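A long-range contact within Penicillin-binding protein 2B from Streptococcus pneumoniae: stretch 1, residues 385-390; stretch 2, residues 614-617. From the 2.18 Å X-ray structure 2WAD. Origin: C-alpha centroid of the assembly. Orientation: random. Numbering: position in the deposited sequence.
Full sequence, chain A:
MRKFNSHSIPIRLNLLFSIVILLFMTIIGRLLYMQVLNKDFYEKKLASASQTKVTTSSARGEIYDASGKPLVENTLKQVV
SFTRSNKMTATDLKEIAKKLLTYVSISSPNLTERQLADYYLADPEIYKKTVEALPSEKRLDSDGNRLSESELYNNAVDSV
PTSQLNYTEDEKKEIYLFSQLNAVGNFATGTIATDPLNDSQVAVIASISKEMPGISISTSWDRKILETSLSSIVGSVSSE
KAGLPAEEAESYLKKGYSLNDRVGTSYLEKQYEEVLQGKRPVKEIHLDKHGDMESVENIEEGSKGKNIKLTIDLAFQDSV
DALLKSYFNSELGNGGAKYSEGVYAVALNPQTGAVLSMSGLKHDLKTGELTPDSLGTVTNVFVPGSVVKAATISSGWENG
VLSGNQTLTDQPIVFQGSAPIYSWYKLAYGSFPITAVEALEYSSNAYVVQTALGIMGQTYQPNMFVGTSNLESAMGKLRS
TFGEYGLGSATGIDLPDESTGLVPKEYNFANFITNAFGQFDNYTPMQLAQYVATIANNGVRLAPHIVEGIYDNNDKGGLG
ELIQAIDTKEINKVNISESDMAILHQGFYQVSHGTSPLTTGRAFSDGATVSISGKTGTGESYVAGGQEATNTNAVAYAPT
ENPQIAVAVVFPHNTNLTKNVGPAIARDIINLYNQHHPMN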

# COMPACT_ATOMS: atom_id res chain seq x y z
N GLY A 385 -6.54 22.04 -5.60
CA GLY A 385 -6.99 23.40 -5.35
C GLY A 385 -5.97 24.22 -4.58
O GLY A 385 -4.76 23.93 -4.61
N SER A 386 -6.47 25.21 -3.82
CA SER A 386 -5.66 26.29 -3.27
C SER A 386 -4.69 25.90 -2.16
O SER A 386 -3.90 26.73 -1.70
CB SER A 386 -6.58 27.41 -2.77
OG SER A 386 -6.92 28.31 -3.82
N VAL A 387 -4.80 24.69 -1.65
CA VAL A 387 -3.85 24.24 -0.64
C VAL A 387 -2.40 24.40 -1.13
O VAL A 387 -1.53 24.73 -0.35
CB VAL A 387 -4.13 22.82 -0.16
CG1 VAL A 387 -5.48 22.79 0.55
CG2 VAL A 387 -4.11 21.82 -1.34
N VAL A 388 -2.17 24.24 -2.42
CA VAL A 388 -0.82 24.16 -2.96
C VAL A 388 -0.12 25.51 -3.13
O VAL A 388 1.01 25.53 -3.58
CB VAL A 388 -0.76 23.46 -4.34
CG1 VAL A 388 -1.40 22.05 -4.30
CG2 VAL A 388 -1.33 24.36 -5.42
N LYS A 389 -0.76 26.61 -2.74
CA LYS A 389 -0.21 27.92 -3.06
C LYS A 389 1.16 28.22 -2.44
O LYS A 389 1.96 28.97 -3.01
CB LYS A 389 -1.25 29.01 -2.80
CG LYS A 389 -2.35 28.98 -3.85
CD LYS A 389 -3.47 29.98 -3.57
CE LYS A 389 -4.49 29.90 -4.71
NZ LYS A 389 -5.71 30.75 -4.58
N ALA A 390 1.45 27.61 -1.30
CA ALA A 390 2.75 27.74 -0.66
C ALA A 390 3.89 27.12 -1.47
O ALA A 390 5.05 27.57 -1.38
CB ALA A 390 2.72 27.13 0.71
N GLY A 614 -2.66 26.34 8.93
CA GLY A 614 -3.12 25.55 7.81
C GLY A 614 -3.40 26.37 6.57
O GLY A 614 -3.02 27.55 6.49
N LYS A 615 -4.09 25.76 5.61
CA LYS A 615 -4.41 26.43 4.34
C LYS A 615 -5.65 25.74 3.75
O LYS A 615 -5.75 24.52 3.79
CB LYS A 615 -3.20 26.33 3.38
CG LYS A 615 -3.37 26.97 2.01
CD LYS A 615 -3.43 28.48 2.13
CE LYS A 615 -3.80 29.16 0.82
NZ LYS A 615 -5.25 28.94 0.43
N THR A 616 -6.60 26.52 3.28
CA THR A 616 -7.83 26.02 2.68
C THR A 616 -7.75 25.87 1.15
O THR A 616 -6.90 26.48 0.48
CB THR A 616 -8.98 27.01 2.87
OG1 THR A 616 -8.61 28.26 2.27
CG2 THR A 616 -9.33 27.17 4.35
N GLY A 617 -8.69 25.10 0.61
CA GLY A 617 -8.67 24.63 -0.78
C GLY A 617 -9.82 25.17 -1.61
O GLY A 617 -10.96 25.23 -1.14

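The contact joins a β-strand and the residue after it to a short 3-10 turn that leads into a helix, two segments more than 220 residues apart in sequence. It is small, burying 251 Å² in all, and it relies on one long lysine, a valine methyl and close-packed backbone atoms.

Stretch 2 enters at Gly614, which takes no part: nothing of the other stretch lies near enough to touch it. Lys615 contributes the largest covered area, 77 Å². Its CA-to-CB bond points toward the turn, and the side chain, with chi1 and chi3 near t and chi2 and chi4 near p, bends rather than running fully extended. This folding brings the ammonium group back beside its own strand, where Lys615 NZ donates to Thr616 O at 3.0 Å. From the same position Lys615 NZ reaches Ser386 O at 3.4 Å, a weak hydrogen bond and the sole one between the stretches. Lysine suits this place because it combines a flexible aliphatic arm with a terminal group that can donate several hydrogen bonds; here it links carbonyls from both segments, and it is also bonded elsewhere in the structure. The arm contributes a looser contact, with Lys615 CE 4.4 Å from Lys389 CB, while the backbone Lys615 O lies 3.7 Å from Val387 CG1.

At Thr616 the CA-to-CB bond points away, and the residue meets the turn through its backbone. Thr616 O sits 3.4 Å from Ser386 CB. Thr616 O also comes within 3.5 Å of Val387 N, but the angle is too poor for a hydrogen bond. Ser386 is a small residue at this close approach, and its hydroxyl is engaged within its own stretch: Lys389 NZ donates to Ser386 OG at 2.8 Å. The nearly extended Lys389 side chain, with chi2 to chi4 all t, spans back along the turn to make that bond.

The nearest pair of CA atoms is Gly617 CA and Ser386 CA, 4.2 Å apart; Gly617 CA is 3.8 Å from Ser386 N. Val387 flanks it, with Val387 CG1 3.9 Å from Gly617 CA, so this buried branched side chain packs a methyl against the backbone of Gly617. An ideal CB on Gly617 would be 3.5 Å from Val387 CG1, a tight contact that the bare glycine avoids. Just before the 3-10 segment, Gly385 has a phi of 64°, a value that itself favours glycine, and an ideal CB there would stand 3.8 Å from Gly617 C.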